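Local coordinates for protein putative oxidoreductase yhhX (Escherichia coli K-12, PDB 3F4L) that probably acts as a nucleotide-dependent oxidoreductase of the Gfo/Idh/MocA family, perhaps an NADP-linked scyllo-inositol dehydrogenase, at residues P64-V69 against A88-L93; D76-Y81 against E95-P100; Y122-F127 against G176-D181; D128-T133 against Y248-Q253. All coordinates share one frame; numbering follows the deposited sequence.

Contact 1: P64-V69 against A88-L93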
loop_
_atom_site.group_PDB
_atom_site.type_symbol
_atom_site.label_atom_id
_atom_site.label_comp_id
_atom_site.label_asym_id
_atom_site.label_seq_id
_atom_site.Cartn_x
_atom_site.Cartn_y
_atom_site.Cartn_z
ATOM N N PRO A 64 -17.331 -11.544 46.954
ATOM C CA PRO A 64 -16.010 -11.231 47.512
ATOM C C PRO A 64 -14.844 -11.890 46.779
ATOM O O PRO A 64 -13.758 -11.318 46.676
ATOM C CB PRO A 64 -16.117 -11.733 48.952
ATOM C CG PRO A 64 -17.577 -11.579 49.256
ATOM C CD PRO A 64 -18.215 -12.097 47.998
ATOM N N ASP A 65 -15.074 -13.094 46.271
ATOM C CA ASP A 65 -14.022 -13.833 45.592
ATOM C C ASP A 65 -13.814 -13.521 44.115
ATOM O O ASP A 65 -12.872 -14.029 43.515
ATOM C CB ASP A 65 -14.251 -15.331 45.777
ATOM C CG ASP A 65 -14.354 -15.721 47.240
ATOM O OD1 ASP A 65 -13.423 -15.394 48.018
ATOM O OD2 ASP A 65 -15.370 -16.351 47.611
ATOM N N VAL A 66 -14.678 -12.700 43.523
ATOM C CA VAL A 66 -14.505 -12.345 42.114
ATOM C C VAL A 66 -13.476 -11.225 42.014
ATOM O O VAL A 66 -13.648 -10.168 42.622
ATOM C CB VAL A 66 -15.828 -11.864 41.464
ATOM C CG1 VAL A 66 -15.543 -11.293 40.075
ATOM C CG2 VAL A 66 -16.808 -13.023 41.358
ATOM N N LYS A 67 -12.412 -11.457 41.248
ATOM C CA LYS A 67 -11.356 -10.457 41.092
ATOM C C LYS A 67 -11.343 -9.820 39.711
ATOM O O LYS A 67 -10.813 -8.722 39.531
ATOM C CB LYS A 67 -9.987 -11.093 41.362
ATOM C CG LYS A 67 -9.832 -11.670 42.763
ATOM C CD LYS A 67 -9.648 -10.586 43.821
ATOM C CE LYS A 67 -8.207 -10.079 43.845
ATOM N NZ LYS A 67 -7.896 -9.259 45.066
ATOM N N LEU A 68 -11.909 -10.511 38.727
ATOM C CA LEU A 68 -11.943 -9.972 37.371
ATOM C C LEU A 68 -13.319 -10.114 36.740
ATOM O O LEU A 68 -13.930 -11.182 36.779
ATOM C CB LEU A 68 -10.906 -10.677 36.479
ATOM C CG LEU A 68 -10.951 -10.209 35.009
ATOM C CD1 LEU A 68 -10.329 -8.813 34.877
ATOM C CD2 LEU A 68 -10.228 -11.223 34.115
ATOM N N VAL A 69 -13.807 -9.021 36.169
ATOM C CA VAL A 69 -15.097 -9.012 35.492
ATOM C C VAL A 69 -14.809 -8.768 34.011
ATOM O O VAL A 69 -14.079 -7.848 33.666
ATOM C CB VAL A 69 -16.008 -7.893 36.047
ATOM C CG1 VAL A 69 -17.263 -7.782 35.212
ATOM C CG2 VAL A 69 -16.364 -8.207 37.512
ATOM N N ALA A 88 -17.288 -1.524 42.291
ATOM C CA ALA A 88 -17.527 -2.666 43.165
ATOM C C ALA A 88 -16.195 -3.272 43.594
ATOM O O ALA A 88 -16.154 -4.290 44.290
ATOM C CB ALA A 88 -18.379 -3.708 42.460
ATOM N N GLY A 89 -15.110 -2.633 43.163
ATOM C CA GLY A 89 -13.776 -3.075 43.518
ATOM C C GLY A 89 -13.199 -4.199 42.683
ATOM O O GLY A 89 -12.276 -4.875 43.115
ATOM N N LYS A 90 -13.720 -4.381 41.477
ATOM C CA LYS A 90 -13.253 -5.457 40.615
ATOM C C LYS A 90 -12.350 -4.975 39.484
ATOM O O LYS A 90 -12.501 -3.856 38.986
ATOM C CB LYS A 90 -14.449 -6.175 39.980
ATOM C CG LYS A 90 -15.553 -6.592 40.934
ATOM C CD LYS A 90 -15.027 -7.501 42.019
ATOM C CE LYS A 90 -16.111 -7.849 43.014
ATOM N NZ LYS A 90 -15.539 -8.644 44.140
ATOM N N ASN A 91 -11.416 -5.834 39.089
ATOM C CA ASN A 91 -10.541 -5.538 37.961
ATOM C C ASN A 91 -11.443 -5.786 36.759
ATOM O O ASN A 91 -12.335 -6.632 36.829
ATOM C CB ASN A 91 -9.353 -6.492 37.943
ATOM C CG ASN A 91 -8.403 -6.233 39.081
ATOM O OD1 ASN A 91 -7.723 -5.205 39.111
ATOM N ND2 ASN A 91 -8.363 -7.150 40.041
ATOM N N VAL A 92 -11.221 -5.065 35.666
ATOM C CA VAL A 92 -12.082 -5.206 34.499
ATOM C C VAL A 92 -11.376 -5.395 33.152
ATOM O O VAL A 92 -10.423 -4.673 32.822
ATOM C CB VAL A 92 -13.025 -3.975 34.380
ATOM C CG1 VAL A 92 -13.887 -4.080 33.133
ATOM C CG2 VAL A 92 -13.908 -3.867 35.620
ATOM N N LEU A 93 -11.872 -6.365 32.383
ATOM C CA LEU A 93 -11.369 -6.663 31.041
ATOM C C LEU A 93 -12.552 -6.363 30.116
ATOM O O LEU A 93 -13.635 -6.937 30.271
ATOM C CB LEU A 93 -10.943 -8.133 30.937
ATOM C CG LEU A 93 -10.436 -8.655 29.577
ATOM C CD1 LEU A 93 -9.178 -7.902 29.136
ATOM C CD2 LEU A 93 -10.125 -10.142 29.700
#
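Asn91 sets CG anti to its carbonyl carbon (chi1 -70°), which places the amide beside the residue's own backbone N, and ND2 donates to Lys67 O at 3.0 Å. The backbone N of Asn91 binds that same oxygen, and the two N-H groups approach from opposite faces of the carbonyl plane, so one residue grips one acceptor twice. Lys90 bends at chi2 (-58°) and then runs extended; this course carries NZ to Val66 O, 2.9 Å away, in the carbonyl plane and on a lone pair. Its ammonium also binds Asp63 O, while Asn91 OD1 accepts from Thr118 N, so each polar tip serves a second partner beyond this strand pair. Further along, the pairing is regular and parallel: Val69 N donates to Asn91 O (2.9 Å), and Leu93 N to Val69 O (3.0 Å) in a nearly straight bond, 172° at the hydrogen. On the Leu68 face, CD1 of Leu68 lies against the Asn91 backbone and meets Leu93 CB at 4.0 Å, beneath helix 300-311. On the Val69 face, CG2 of Val69 packs at 3.7 Å from Lys90 CB, and Val69 and Val92 both touch helix 78-87. Two neighbouring parallel strands joined through a helix that packs on one face form the beta-alpha-beta crossover of the nucleotide-binding Rossmann fold.

Contact 2: D76-Y81 against E95-P100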
loop_
_atom_site.group_PDB
_atom_site.type_symbol
_atom_site.label_atom_id
_atom_site.label_comp_id
_atom_site.label_asym_id
_atom_site.label_seq_id
_atom_site.Cartn_x
_atom_site.Cartn_y
_atom_site.Cartn_z
ATOM N N ASP A 76 -22.506 -0.374 23.412
ATOM C CA ASP A 76 -23.108 0.759 24.111
ATOM C C ASP A 76 -23.205 0.652 25.622
ATOM O O ASP A 76 -23.489 1.646 26.292
ATOM C CB ASP A 76 -24.507 1.041 23.565
ATOM C CG ASP A 76 -24.476 1.667 22.193
ATOM O OD1 ASP A 76 -23.755 2.675 22.019
ATOM O OD2 ASP A 76 -25.176 1.157 21.292
ATOM N N SER A 77 -22.981 -0.536 26.169
ATOM C CA SER A 77 -23.075 -0.692 27.612
ATOM C C SER A 77 -21.728 -0.966 28.266
ATOM O O SER A 77 -21.648 -1.133 29.484
ATOM C CB SER A 77 -24.082 -1.801 27.955
ATOM O OG SER A 77 -23.681 -3.058 27.444
ATOM N N HIS A 78 -20.666 -0.986 27.464
ATOM C CA HIS A 78 -19.332 -1.246 27.993
ATOM C C HIS A 78 -18.887 -0.252 29.055
ATOM O O HIS A 78 -18.398 -0.646 30.110
ATOM C CB HIS A 78 -18.293 -1.276 26.865
ATOM C CG HIS A 78 -18.373 -2.495 26.002
ATOM N ND1 HIS A 78 -17.448 -2.767 25.014
ATOM C CD2 HIS A 78 -19.270 -3.508 25.970
ATOM C CE1 HIS A 78 -17.776 -3.897 24.411
ATOM N NE2 HIS A 78 -18.877 -4.366 24.972
ATOM N N PHE A 79 -19.049 1.039 28.792
ATOM C CA PHE A 79 -18.628 2.029 29.775
ATOM C C PHE A 79 -19.371 1.854 31.094
ATOM O O PHE A 79 -18.759 1.825 32.168
ATOM C CB PHE A 79 -18.871 3.451 29.273
ATOM C CG PHE A 79 -18.581 4.500 30.305
ATOM C CD1 PHE A 79 -17.269 4.802 30.650
ATOM C CD2 PHE A 79 -19.620 5.141 30.978
ATOM C CE1 PHE A 79 -16.994 5.724 31.654
ATOM C CE2 PHE A 79 -19.354 6.067 31.984
ATOM C CZ PHE A 79 -18.039 6.358 32.322
ATOM N N GLU A 80 -20.691 1.742 30.997
ATOM C CA GLU A 80 -21.546 1.594 32.168
ATOM C C GLU A 80 -21.199 0.375 33.017
ATOM O O GLU A 80 -21.048 0.489 34.232
ATOM C CB GLU A 80 -23.016 1.534 31.737
ATOM C CG GLU A 80 -24.008 1.595 32.888
ATOM C CD GLU A 80 -23.872 2.862 33.722
ATOM O OE1 GLU A 80 -24.615 3.003 34.721
ATOM O OE2 GLU A 80 -23.023 3.717 33.380
ATOM N N TYR A 81 -21.077 -0.790 32.390
ATOM C CA TYR A 81 -20.730 -1.995 33.136
ATOM C C TYR A 81 -19.310 -1.926 33.712
ATOM O O TYR A 81 -19.070 -2.353 34.843
ATOM C CB TYR A 81 -20.860 -3.242 32.255
ATOM C CG TYR A 81 -22.280 -3.718 32.062
ATOM C CD1 TYR A 81 -23.106 -3.968 33.159
ATOM C CD2 TYR A 81 -22.802 -3.923 30.784
ATOM C CE1 TYR A 81 -24.415 -4.410 32.988
ATOM C CE2 TYR A 81 -24.113 -4.368 30.602
ATOM C CZ TYR A 81 -24.909 -4.609 31.708
ATOM O OH TYR A 81 -26.201 -5.060 31.542
ATOM N N GLU A 95 -14.250 -6.020 26.188
ATOM C CA GLU A 95 -14.183 -6.365 24.770
ATOM C C GLU A 95 -14.349 -5.123 23.899
ATOM O O GLU A 95 -14.866 -4.105 24.355
ATOM C CB GLU A 95 -15.269 -7.373 24.414
ATOM C CG GLU A 95 -14.845 -8.812 24.570
ATOM C CD GLU A 95 -15.776 -9.753 23.844
ATOM O OE1 GLU A 95 -15.403 -10.934 23.663
ATOM O OE2 GLU A 95 -16.879 -9.306 23.455
ATOM N N LYS A 96 -13.908 -5.215 22.646
ATOM C CA LYS A 96 -14.012 -4.099 21.701
ATOM C C LYS A 96 -15.468 -3.662 21.535
ATOM O O LYS A 96 -16.357 -4.497 21.399
ATOM C CB LYS A 96 -13.440 -4.516 20.337
ATOM C CG LYS A 96 -12.000 -5.039 20.392
ATOM C CD LYS A 96 -11.882 -6.435 21.039
ATOM C CE LYS A 96 -12.564 -7.506 20.178
ATOM N NZ LYS A 96 -12.244 -8.904 20.595
ATOM N N PRO A 97 -15.740 -2.346 21.564
ATOM C CA PRO A 97 -14.824 -1.217 21.753
ATOM C C PRO A 97 -14.709 -0.909 23.247
ATOM O O PRO A 97 -15.687 -1.026 23.978
ATOM C CB PRO A 97 -15.515 -0.066 21.006
ATOM C CG PRO A 97 -16.816 -0.668 20.444
ATOM C CD PRO A 97 -17.097 -1.850 21.306
ATOM N N PHE A 98 -13.519 -0.520 23.685
ATOM C CA PHE A 98 -13.264 -0.195 25.090
ATOM C C PHE A 98 -14.340 0.742 25.634
ATOM O O PHE A 98 -14.993 0.451 26.637
ATOM C CB PHE A 98 -11.889 0.460 25.217
ATOM C CG PHE A 98 -11.377 0.520 26.621
ATOM C CD1 PHE A 98 -11.298 -0.636 27.393
ATOM C CD2 PHE A 98 -10.972 1.726 27.173
ATOM C CE1 PHE A 98 -10.822 -0.593 28.702
ATOM C CE2 PHE A 98 -10.492 1.783 28.487
ATOM C CZ PHE A 98 -10.418 0.619 29.249
ATOM N N THR A 99 -14.513 1.870 24.956
ATOM C CA THR A 99 -15.516 2.867 25.321
ATOM C C THR A 99 -15.946 3.544 24.039
ATOM O O THR A 99 -15.263 3.439 23.018
ATOM C CB THR A 99 -14.960 3.960 26.271
ATOM O OG1 THR A 99 -13.747 4.501 25.730
ATOM C CG2 THR A 99 -14.703 3.388 27.655
ATOM N N PRO A 100 -17.095 4.234 24.065
ATOM C CA PRO A 100 -17.541 4.905 22.844
ATOM C C PRO A 100 -16.643 6.085 22.502
ATOM O O PRO A 100 -16.498 6.440 21.327
ATOM C CB PRO A 100 -18.962 5.362 23.194
ATOM C CG PRO A 100 -19.403 4.360 24.237
ATOM C CD PRO A 100 -18.158 4.243 25.086
#
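Glu95 meets the His78 ring through its carbonyl: Glu95 O lies 2.9 Å from His78 CE1, oblique to the ring, and close to ND1 at too poor an angle for a hydrogen bond. Its carboxylate turns to other partners, His18 and Ser13. Next, Lys96 O comes up to the edge of the His78 ring, 3.4 Å from its CE1. The peptide into Pro97 is cis, as in the Glu-Lys-Pro motif of the Gfo/Idh/MocA family. His78 holds CG anti to its carbonyl carbon (chi1 -73°), which sets the ring beside this loop. Pro97 O accepts the one hydrogen bond of the contact, from His78 ND1 at 2.7 Å, close to the ring plane, while Pro97 CD packs 3.8 Å from His78 CE1. The carbonyl O of Phe98, buried here without a polar partner in the model, faces His78 CB at 3.7 Å; the Phe98 ring meets Phe109. Thr99 then brings CG2 to the edge of the Phe79 ring, 4.2 Å from CD1, and Pro100 CD rests near Phe79 CB. An alanine in place of His78 would probably leave Pro97 O and Thr73 O without their donor and open a gap beside the cis peptide. Because NE2 of His78 bonds Thr73 O while ND1 bonds Pro97 O, both ring nitrogens face carbonyl acceptors, which would suit a proton on each.

Contact 3: Y122-F127 against G176-D181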
loop_
_atom_site.group_PDB
_atom_site.type_symbol
_atom_site.label_atom_id
_atom_site.label_comp_id
_atom_site.label_asym_id
_atom_site.label_seq_id
_atom_site.Cartn_x
_atom_site.Cartn_y
_atom_site.Cartn_z
ATOM N N TYR A 122 -9.516 -5.996 25.582
ATOM C CA TYR A 122 -9.140 -7.368 25.247
ATOM C C TYR A 122 -8.494 -7.329 23.863
ATOM O O TYR A 122 -9.190 -7.357 22.855
ATOM C CB TYR A 122 -10.405 -8.249 25.222
ATOM C CG TYR A 122 -10.209 -9.719 24.894
ATOM C CD1 TYR A 122 -9.354 -10.525 25.650
ATOM C CD2 TYR A 122 -10.916 -10.314 23.858
ATOM C CE1 TYR A 122 -9.218 -11.888 25.380
ATOM C CE2 TYR A 122 -10.786 -11.673 23.577
ATOM C CZ TYR A 122 -9.938 -12.448 24.342
ATOM O OH TYR A 122 -9.811 -13.783 24.065
ATOM N N GLN A 123 -7.167 -7.237 23.815
ATOM C CA GLN A 123 -6.460 -7.193 22.534
ATOM C C GLN A 123 -5.792 -8.538 22.296
ATOM O O GLN A 123 -4.574 -8.651 22.297
ATOM C CB GLN A 123 -5.409 -6.074 22.540
ATOM C CG GLN A 123 -5.999 -4.681 22.762
ATOM C CD GLN A 123 -6.979 -4.265 21.669
ATOM O OE1 GLN A 123 -7.112 -4.940 20.648
ATOM N NE2 GLN A 123 -7.655 -3.139 21.875
ATOM N N ASN A 124 -6.613 -9.556 22.074
ATOM C CA ASN A 124 -6.118 -10.907 21.860
ATOM C C ASN A 124 -5.281 -11.077 20.594
ATOM O O ASN A 124 -4.462 -11.987 20.519
ATOM C CB ASN A 124 -7.291 -11.903 21.852
ATOM C CG ASN A 124 -8.322 -11.606 20.762
ATOM O OD1 ASN A 124 -8.807 -10.488 20.634
ATOM N ND2 ASN A 124 -8.669 -12.625 19.982
ATOM N N ARG A 125 -5.461 -10.210 19.603
ATOM C CA ARG A 125 -4.693 -10.367 18.369
ATOM C C ARG A 125 -3.216 -10.013 18.532
ATOM O O ARG A 125 -2.430 -10.061 17.575
ATOM C CB ARG A 125 -5.343 -9.573 17.223
ATOM C CG ARG A 125 -6.816 -9.972 16.997
ATOM C CD ARG A 125 -7.274 -9.839 15.540
ATOM N NE ARG A 125 -6.768 -10.950 14.744
ATOM C CZ ARG A 125 -7.521 -11.895 14.187
ATOM N NH1 ARG A 125 -8.840 -11.878 14.312
ATOM N NH2 ARG A 125 -6.941 -12.881 13.531
ATOM N N ARG A 126 -2.833 -9.668 19.755
ATOM C CA ARG A 126 -1.439 -9.385 20.031
ATOM C C ARG A 126 -0.774 -10.741 20.134
ATOM O O ARG A 126 0.445 -10.854 20.183
ATOM C CB ARG A 126 -1.287 -8.626 21.348
ATOM C CG ARG A 126 -1.676 -7.168 21.219
ATOM C CD ARG A 126 -1.237 -6.355 22.421
ATOM N NE ARG A 126 -1.584 -4.950 22.247
ATOM C CZ ARG A 126 -1.065 -3.964 22.972
ATOM N NH1 ARG A 126 -0.179 -4.241 23.915
ATOM N NH2 ARG A 126 -1.419 -2.709 22.741
ATOM N N PHE A 127 -1.600 -11.779 20.164
ATOM C CA PHE A 127 -1.090 -13.131 20.247
ATOM C C PHE A 127 -1.461 -13.960 19.019
ATOM O O PHE A 127 -1.568 -15.176 19.104
ATOM C CB PHE A 127 -1.578 -13.796 21.543
ATOM C CG PHE A 127 -1.151 -13.061 22.777
ATOM C CD1 PHE A 127 0.201 -12.941 23.093
ATOM C CD2 PHE A 127 -2.083 -12.422 23.583
ATOM C CE1 PHE A 127 0.620 -12.189 24.189
ATOM C CE2 PHE A 127 -1.675 -11.661 24.689
ATOM C CZ PHE A 127 -0.321 -11.546 24.989
ATOM N N GLY A 176 -10.144 -2.256 12.343
ATOM C CA GLY A 176 -8.983 -1.407 12.521
ATOM C C GLY A 176 -8.525 -1.358 13.962
ATOM O O GLY A 176 -7.328 -1.228 14.236
ATOM N N VAL A 177 -9.469 -1.466 14.892
ATOM C CA VAL A 177 -9.121 -1.419 16.308
ATOM C C VAL A 177 -8.059 -2.472 16.636
ATOM O O VAL A 177 -7.149 -2.215 17.426
ATOM C CB VAL A 177 -10.381 -1.608 17.221
ATOM C CG1 VAL A 177 -10.918 -3.042 17.130
ATOM C CG2 VAL A 177 -10.030 -1.261 18.670
ATOM N N HIS A 178 -8.160 -3.643 16.005
ATOM C CA HIS A 178 -7.210 -4.736 16.230
ATOM C C HIS A 178 -5.899 -4.597 15.459
ATOM O O HIS A 178 -4.819 -4.771 16.011
ATOM C CB HIS A 178 -7.836 -6.063 15.836
ATOM C CG HIS A 178 -8.900 -6.525 16.772
ATOM N ND1 HIS A 178 -10.140 -6.941 16.338
ATOM C CD2 HIS A 178 -8.897 -6.685 18.116
ATOM C CE1 HIS A 178 -10.855 -7.341 17.375
ATOM N NE2 HIS A 178 -10.124 -7.195 18.465
ATOM N N THR A 179 -5.998 -4.316 14.169
ATOM C CA THR A 179 -4.803 -4.186 13.370
ATOM C C THR A 179 -3.970 -2.973 13.771
ATOM O O THR A 179 -2.746 -3.056 13.800
ATOM C CB THR A 179 -5.159 -4.174 11.873
ATOM O OG1 THR A 179 -6.154 -3.177 11.612
ATOM C CG2 THR A 179 -5.706 -5.539 11.469
HETATM N N MSE A 180 -4.615 -1.859 14.115
HETATM C CA MSE A 180 -3.852 -0.681 14.533
HETATM C C MSE A 180 -3.228 -0.914 15.905
HETATM O O MSE A 180 -2.141 -0.420 16.186
HETATM C CB MSE A 180 -4.730 0.579 14.568
HETATM C CG MSE A 180 -5.127 1.111 13.193
HETATM SE SE MSE A 180 -5.443 3.036 13.258
HETATM C CE MSE A 180 -6.955 3.028 14.461
ATOM N N ASP A 181 -3.923 -1.656 16.762
ATOM C CA ASP A 181 -3.399 -1.970 18.090
ATOM C C ASP A 181 -2.073 -2.729 17.970
ATOM O O ASP A 181 -1.140 -2.490 18.738
ATOM C CB ASP A 181 -4.387 -2.826 18.879
ATOM C CG ASP A 181 -3.800 -3.327 20.182
ATOM O OD1 ASP A 181 -3.692 -2.527 21.143
ATOM O OD2 ASP A 181 -3.431 -4.520 20.239
#
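Arg126 and Asp181 cross at about a right angle, yet their flat ends lie only 25° from coplanar, and the guanidinium grips the carboxylate side-on. Arg126 NE donates to Asp181 OD2 at 2.8 Å in a nearly straight bond, and NH2 of Arg126 donates to Asp181 OD1, also at 2.8 Å; both oxygens are met on their syn sides. NH2 has a second anionic partner in Glu321. Gln123, bent at chi2, lays its amide on the same carboxylate: the planes are 20° apart and stacked, with Gln123 CD 3.6 Å from Asp181 CG. Gln123 OE1 then reaches the edge of the His178 ring, 3.6 Å from CD2, where amide and ring stand almost perpendicular (80°). The imidazole is sandwiched. Arg125 CG lies over one face, 4.3 Å from the centroid of the His178 ring, in a CH-pi contact, and Val177 CG1 covers the opposite one; the Arg125 guanidinium itself goes on to Asp128. The loop that leaves the last strand of the Rossmann sheet is thereby fastened to helix 171-187 of the C-terminal domain. With Lys96 packed against His178, this interdomain region is consistent with the active-site cleft of Gfo/Idh/MocA oxidoreductases.

Contact 4: D128-T133 against Y248-Q253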
loop_
_atom_site.group_PDB
_atom_site.type_symbol
_atom_site.label_atom_id
_atom_site.label_comp_id
_atom_site.label_asym_id
_atom_site.label_seq_id
_atom_site.Cartn_x
_atom_site.Cartn_y
_atom_site.Cartn_z
ATOM N N ASP A 128 -1.671 -13.286 17.886
ATOM C CA ASP A 128 -1.953 -13.963 16.618
ATOM C C ASP A 128 -0.594 -14.469 16.139
ATOM O O ASP A 128 0.404 -13.746 16.237
ATOM C CB ASP A 128 -2.513 -12.990 15.574
ATOM C CG ASP A 128 -4.026 -13.039 15.479
ATOM O OD1 ASP A 128 -4.639 -14.006 16.004
ATOM O OD2 ASP A 128 -4.604 -12.120 14.857
ATOM N N SER A 129 -0.545 -15.698 15.627
ATOM C CA SER A 129 0.717 -16.274 15.167
ATOM C C SER A 129 1.389 -15.466 14.060
ATOM O O SER A 129 2.602 -15.315 14.062
ATOM C CB SER A 129 0.515 -17.718 14.684
ATOM O OG SER A 129 -0.409 -17.761 13.628
ATOM N N CYS A 130 0.603 -14.970 13.111
ATOM C CA CYS A 130 1.137 -14.168 12.011
ATOM C C CYS A 130 1.851 -12.926 12.559
ATOM O O CYS A 130 3.001 -12.634 12.210
ATOM C CB CYS A 130 -0.001 -13.756 11.070
ATOM S SG CYS A 130 -1.541 -13.252 11.904
ATOM N N PHE A 131 1.153 -12.201 13.425
ATOM C CA PHE A 131 1.704 -11.010 14.047
ATOM C C PHE A 131 2.966 -11.324 14.854
ATOM O O PHE A 131 3.995 -10.646 14.711
ATOM C CB PHE A 131 0.653 -10.371 14.960
ATOM C CG PHE A 131 1.186 -9.250 15.787
ATOM C CD1 PHE A 131 1.620 -8.074 15.188
ATOM C CD2 PHE A 131 1.298 -9.383 17.168
ATOM C CE1 PHE A 131 2.162 -7.042 15.962
ATOM C CE2 PHE A 131 1.842 -8.354 17.949
ATOM C CZ PHE A 131 2.272 -7.189 17.344
ATOM N N LEU A 132 2.903 -12.351 15.698
ATOM C CA LEU A 132 4.064 -12.702 16.513
ATOM C C LEU A 132 5.290 -13.053 15.675
ATOM O O LEU A 132 6.421 -12.790 16.089
ATOM C CB LEU A 132 3.742 -13.859 17.461
ATOM C CG LEU A 132 2.726 -13.604 18.582
ATOM C CD1 LEU A 132 2.480 -14.903 19.326
ATOM C CD2 LEU A 132 3.230 -12.524 19.532
ATOM N N THR A 133 5.075 -13.651 14.506
ATOM C CA THR A 133 6.195 -13.999 13.642
ATOM C C THR A 133 6.811 -12.704 13.101
ATOM O O THR A 133 8.021 -12.561 13.055
ATOM C CB THR A 133 5.759 -14.895 12.442
ATOM O OG1 THR A 133 5.022 -16.030 12.921
ATOM C CG2 THR A 133 6.990 -15.407 11.691
ATOM N N TYR A 248 2.405 -14.821 4.399
ATOM C CA TYR A 248 1.071 -15.024 3.855
ATOM C C TYR A 248 0.345 -15.870 4.890
ATOM O O TYR A 248 0.961 -16.706 5.550
ATOM C CB TYR A 248 1.099 -15.799 2.538
ATOM C CG TYR A 248 1.526 -14.991 1.347
ATOM C CD1 TYR A 248 2.872 -14.741 1.099
ATOM C CD2 TYR A 248 0.583 -14.468 0.463
ATOM C CE1 TYR A 248 3.270 -13.993 -0.000
ATOM C CE2 TYR A 248 0.970 -13.717 -0.640
ATOM C CZ TYR A 248 2.317 -13.484 -0.865
ATOM O OH TYR A 248 2.716 -12.741 -1.953
ATOM N N GLY A 249 -0.955 -15.650 5.040
ATOM C CA GLY A 249 -1.716 -16.443 5.986
ATOM C C GLY A 249 -1.899 -15.797 7.339
ATOM O O GLY A 249 -0.984 -15.175 7.881
ATOM N N ILE A 250 -3.092 -15.958 7.891
ATOM C CA ILE A 250 -3.416 -15.379 9.186
ATOM C C ILE A 250 -3.470 -16.469 10.251
ATOM O O ILE A 250 -3.566 -17.661 9.935
ATOM C CB ILE A 250 -4.781 -14.641 9.124
ATOM C CG1 ILE A 250 -5.060 -13.908 10.443
ATOM C CG2 ILE A 250 -5.906 -15.635 8.827
ATOM C CD1 ILE A 250 -6.227 -12.929 10.335
ATOM N N ASP A 251 -3.383 -16.049 11.510
ATOM C CA ASP A 251 -3.451 -16.957 12.648
ATOM C C ASP A 251 -4.654 -17.878 12.432
ATOM O O ASP A 251 -5.709 -17.417 12.017
ATOM C CB ASP A 251 -3.645 -16.142 13.917
ATOM C CG ASP A 251 -3.799 -17.003 15.133
ATOM O OD1 ASP A 251 -2.789 -17.255 15.810
ATOM O OD2 ASP A 251 -4.943 -17.430 15.403
ATOM N N GLN A 252 -4.496 -19.164 12.736
ATOM C CA GLN A 252 -5.550 -20.148 12.521
ATOM C C GLN A 252 -6.480 -20.512 13.690
ATOM O O GLN A 252 -7.338 -21.383 13.540
ATOM C CB GLN A 252 -4.921 -21.434 11.965
ATOM C CG GLN A 252 -4.323 -21.270 10.571
ATOM C CD GLN A 252 -5.391 -20.974 9.532
ATOM O OE1 GLN A 252 -6.295 -21.786 9.307
ATOM N NE2 GLN A 252 -5.304 -19.807 8.901
ATOM N N GLN A 253 -6.320 -19.865 14.840
ATOM C CA GLN A 253 -7.172 -20.148 15.994
ATOM C C GLN A 253 -8.653 -19.959 15.676
ATOM O O GLN A 253 -9.477 -20.783 16.059
ATOM C CB GLN A 253 -6.805 -19.245 17.179
ATOM C CG GLN A 253 -5.412 -19.448 17.700
ATOM C CD GLN A 253 -5.061 -18.479 18.799
ATOM O OE1 GLN A 253 -5.513 -18.613 19.947
ATOM N NE2 GLN A 253 -4.253 -17.484 18.456
HETATM O O HOH W 1 -1.891 -19.913 13.044
#
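Ser129 and Asp251 join the two segments through a bond from backbone to carboxylate: Ser129 N donates to Asp251 OD1 at 2.7 Å, with 167° at the hydrogen, on the anti side of the oxygen. Asp251 sets CG anti to its backbone N (chi1 177°), which carries the carboxylate to the first turn of helix 129-140. On the syn side, Asp251 OD1 accepts a second donor, Gln253 NE2, at 3.0 Å. Asp251 OD2 takes Gln253 N (2.9 Å) from above the carboxylate plane, an Asx turn leading into helix 253-258. One carboxylate thus serves the starts of two helices: Asp128, at the N-cap position of helix 129-140, makes no capping bond, and the N-H of Ser129 is taken by Asp251, from the loop after strand 243-247. A leucine in place of Asp251 would probably leave Ser129 N and Gln253 N without their acceptor and deprive Gln253 NE2 of its partner. Asp128 is engaged elsewhere: OD2 forms a salt bridge with Arg125, and OD1 accepts from Tyr298 OH. Asp128 OD1 and Asp251 OD2 stand 3.5 Å apart, two acceptors whose repulsion is likely to be offset by Arg125 and the helix N termini. A water accepts from Gln252 N and bonds Ser129 OG, at 2.7 Å from OG. Cys130 SG receives a weak bond from Asp251 N (3.4 Å) and packs on Ile250 CG1.

In the fold
From the N terminus, contact 1 closes the first loop, pairing strands 66-71 and 91-94 around helix 78-87. Contact 2 crosses it, since its segments alternate with those of contact 1: the start of that helix is tied to the loop that follows strand 91-94. Both remain within the Rossmann domain. Contact 3 opens once they have closed and joins the loop after strand 119-121 to helix 171-187; it touches contact 1 where Leu93 packs on Tyr122 and contact 2 through Lys96. Contact 4 crosses contact 3, spanning 114 residues from helix 129-140 to the loop after strand 243-247, their centres about 12 Å apart. The contacts thus run from the nucleotide-binding sheet into the C-terminal domain.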